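Local coordinates for alpha-l-arabinofuranosidase domain protein (Thermotoga maritima, PDB 4ATW) that probably releases terminal non-reducing alpha-L-arabinofuranosyl units from arabinose-containing polysaccharides and oligosaccharides by hydrolysis, as a thermostable arabinofuranosidase, at residues Q429-V434 with S458-V463. Residues are numbered along the deposited sequence; the frame is centred on the assembly and turned at random.
Sequences QKKATV and SETITV
Residues 429-434 and 458-463 run antiparallel, joined by four backbone hydrogen bonds. At one end Lys-430 and Val-463 form a hydrogen-bonded pair: Lys-430 N donates to Val-463 O at 3.0 Å, within the carbonyl plane, and Val-463 N returns the bond to Lys-430 O at 2.9 Å, nearly straight at the hydrogen (167°). Further along, Ile-461 N reaches Ala-432 O at 2.7 Å, almost along the C=O axis, and Val-434 N meets Glu-459 O at 2.8 Å, likewise head-on. CA-H groups lean on carbonyls as well: that of Gln-429, beyond the last bond, reaches Val-463 O at 3.2 Å from CA.

The pairing lies in the C-terminal beta domain, apart from the parallel-stranded barrel. It prolongs the antiparallel match of strands 433-438 and 455-457, while Thr-433 is bonded through its backbone to Glu-480 of strand 475-481.

Apolar side chains gather on one face. The methyl of Ala-432 sits against both branches of Val-463, CB to CG1 being 3.9 Å, and Val-481 packs on both residues. Beyond them Val-434 CG1 meets the CD1 tip of Ile-461 at 3.8 Å as the two side chains cross obliquely, with His-469 touching both.

Lys-431 occupies the other, more exposed face. Its CG is anti to the backbone N (chi1 -151°), and bends at chi2 and chi3 bring Lys-431 CD and NZ alongside the Thr-462 CG2 methyl, while Lys-431 CG touches Thr-460 CG2.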
ATOM      1  N   GLN A 429       9.488 -23.610 -26.915  1.00 82.87           N
ATOM      2  CA  GLN A 429      10.011 -24.328 -25.761  1.00 83.41           C
ATOM      3  C   GLN A 429      11.179 -23.663 -25.047  1.00 89.66           C
ATOM      4  O   GLN A 429      12.307 -23.660 -25.546  1.00 91.59           O
ATOM      5  CB  GLN A 429      10.422 -25.746 -26.151  1.00 81.40           C
ATOM      6  CG  GLN A 429       9.275 -26.665 -26.459  1.00 77.03           C
ATOM      7  CD  GLN A 429       9.700 -28.122 -26.459  1.00 81.20           C
ATOM      8  OE1 GLN A 429       8.902 -29.007 -26.792  1.00 90.35           O
ATOM      9  NE2 GLN A 429      10.964 -28.384 -26.077  1.00 79.27           N
ATOM     10  N   LYS A 430      10.898 -23.115 -23.867  1.00 96.06           N
ATOM     11  CA  LYS A 430      11.922 -22.476 -23.046  1.00100.03           C
ATOM     12  C   LYS A 430      11.992 -23.203 -21.699  1.00 99.54           C
ATOM     13  O   LYS A 430      11.186 -24.093 -21.413  1.00 98.78           O
ATOM     14  CB  LYS A 430      11.604 -20.994 -22.817  1.00 92.94           C
ATOM     15  CG  LYS A 430      10.462 -20.468 -23.666  1.00 90.47           C
ATOM     16  CD  LYS A 430      10.873 -20.145 -25.089  1.00 71.72           C
ATOM     17  CE  LYS A 430      11.480 -18.768 -25.170  1.00 65.15           C
ATOM     18  NZ  LYS A 430      11.504 -18.315 -26.582  1.00 56.13           N
ATOM     19  N   LYS A 431      12.959 -22.822 -20.877  1.00 96.49           N
ATOM     20  CA  LYS A 431      13.123 -23.452 -19.582  1.00 97.37           C
ATOM     21  C   LYS A 431      12.839 -22.438 -18.485  1.00 97.70           C
ATOM     22  O   LYS A 431      13.746 -22.014 -17.767  1.00103.99           O
ATOM     23  CB  LYS A 431      14.548 -23.987 -19.437  1.00 96.94           C
ATOM     24  CG  LYS A 431      14.675 -25.197 -18.520  1.00 99.12           C
ATOM     25  CD  LYS A 431      14.123 -26.453 -19.192  1.00 96.81           C
ATOM     26  CE  LYS A 431      14.943 -26.850 -20.420  1.00 95.03           C
ATOM     27  NZ  LYS A 431      14.252 -27.855 -21.274  1.00 98.11           N
ATOM     28  N   ALA A 432      11.575 -22.049 -18.363  1.00 92.77           N
ATOM     29  CA  ALA A 432      11.161 -21.085 -17.349  1.00 86.89           C
ATOM     30  C   ALA A 432      11.275 -21.609 -15.902  1.00 82.76           C
ATOM     31  O   ALA A 432      11.312 -22.819 -15.661  1.00 82.15           O
ATOM     32  CB  ALA A 432       9.732 -20.662 -17.623  1.00 93.49           C
ATOM     33  N   THR A 433      11.324 -20.687 -14.941  1.00 75.48           N
ATOM     34  CA  THR A 433      11.402 -21.039 -13.526  1.00 62.21           C
ATOM     35  C   THR A 433      10.193 -20.446 -12.779  1.00 54.82           C
ATOM     36  O   THR A 433       9.845 -19.297 -13.008  1.00 58.20           O
ATOM     37  CB  THR A 433      12.739 -20.534 -12.934  1.00 59.41           C
ATOM     38  OG1 THR A 433      12.565 -20.262 -11.537  1.00 60.92           O
ATOM     39  CG2 THR A 433      13.254 -19.298 -13.701  1.00 46.76           C
ATOM     40  N   VAL A 434       9.536 -21.223 -11.914  1.00 53.60           N
ATOM     41  CA  VAL A 434       8.365 -20.696 -11.199  1.00 58.82           C
ATOM     42  C   VAL A 434       8.570 -20.492  -9.717  1.00 60.50           C
ATOM     43  O   VAL A 434       8.962 -21.425  -8.994  1.00 67.53           O
ATOM     44  CB  VAL A 434       7.082 -21.595 -11.343  1.00 58.48           C
ATOM     45  CG1 VAL A 434       6.939 -22.080 -12.755  1.00 53.97           C
ATOM     46  CG2 VAL A 434       7.095 -22.765 -10.347  1.00 48.98           C
ATOM     47  N   SER A 458      11.718 -21.512  -5.545  1.00 63.52           N
ATOM     48  CA  SER A 458      11.829 -21.650  -6.990  1.00 73.55           C
ATOM     49  C   SER A 458      11.738 -23.112  -7.386  1.00 81.11           C
ATOM     50  O   SER A 458      11.711 -24.002  -6.541  1.00 78.62           O
ATOM     51  CB  SER A 458      13.204 -21.158  -7.496  1.00 62.78           C
ATOM     52  OG  SER A 458      14.273 -21.910  -6.944  1.00 46.96           O
ATOM     53  N   GLU A 459      11.699 -23.347  -8.685  1.00 85.70           N
ATOM     54  CA  GLU A 459      11.601 -24.689  -9.221  1.00 85.16           C
ATOM     55  C   GLU A 459      11.644 -24.471 -10.728  1.00 81.73           C
ATOM     56  O   GLU A 459      11.023 -23.531 -11.233  1.00 84.95           O
ATOM     57  CB  GLU A 459      10.243 -25.244  -8.799  1.00 83.03           C
ATOM     58  CG  GLU A 459      10.010 -26.703  -9.174  1.00 87.84           C
ATOM     59  CD  GLU A 459       8.723 -26.905  -9.975  1.00 86.30           C
ATOM     60  OE1 GLU A 459       8.642 -26.347 -11.091  1.00 89.44           O
ATOM     61  OE2 GLU A 459       7.798 -27.609  -9.493  1.00 75.58           O
ATOM     62  N   THR A 460      12.379 -25.315 -11.449  1.00 67.79           N
ATOM     63  CA  THR A 460      12.475 -25.138 -12.888  1.00 57.29           C
ATOM     64  C   THR A 460      11.444 -25.922 -13.669  1.00 61.82           C
ATOM     65  O   THR A 460      10.925 -26.935 -13.209  1.00 45.03           O
ATOM     66  CB  THR A 460      13.872 -25.482 -13.386  1.00 55.24           C
ATOM     67  OG1 THR A 460      14.814 -24.758 -12.593  1.00 58.12           O
ATOM     68  CG2 THR A 460      14.053 -25.059 -14.854  1.00 54.62           C
ATOM     69  N   ILE A 461      11.138 -25.418 -14.858  1.00 71.57           N
ATOM     70  CA  ILE A 461      10.157 -26.046 -15.729  1.00 77.55           C
ATOM     71  C   ILE A 461      10.459 -25.845 -17.202  1.00 81.84           C
ATOM     72  O   ILE A 461      11.173 -24.921 -17.601  1.00 83.92           O
ATOM     73  CB  ILE A 461       8.731 -25.500 -15.470  1.00 71.74           C
ATOM     74  CG1 ILE A 461       8.198 -26.053 -14.163  1.00 73.33           C
ATOM     75  CG2 ILE A 461       7.776 -25.895 -16.596  1.00 71.44           C
ATOM     76  CD1 ILE A 461       6.762 -25.702 -13.948  1.00 71.91           C
ATOM     77  N   THR A 462       9.908 -26.747 -18.000  1.00 85.82           N
ATOM     78  CA  THR A 462      10.045 -26.678 -19.435  1.00 85.33           C
ATOM     79  C   THR A 462       8.654 -26.208 -19.814  1.00 77.86           C
ATOM     80  O   THR A 462       7.666 -26.835 -19.417  1.00 64.81           O
ATOM     81  CB  THR A 462      10.313 -28.066 -20.039  1.00 84.89           C
ATOM     82  OG1 THR A 462       9.346 -28.993 -19.519  1.00 85.01           O
ATOM     83  CG2 THR A 462      11.738 -28.543 -19.703  1.00 78.22           C
ATOM     84  N   VAL A 463       8.575 -25.092 -20.533  1.00 68.34           N
ATOM     85  CA  VAL A 463       7.287 -24.555 -20.944  1.00 75.32           C
ATOM     86  C   VAL A 463       7.200 -24.422 -22.465  1.00 79.93           C
ATOM     87  O   VAL A 463       8.224 -24.292 -23.136  1.00 86.24           O
ATOM     88  CB  VAL A 463       7.032 -23.175 -20.302  1.00 75.40           C
ATOM     89  CG1 VAL A 463       7.144 -23.272 -18.778  1.00 73.75           C
ATOM     90  CG2 VAL A 463       8.013 -22.159 -20.853  1.00 68.87           C
TER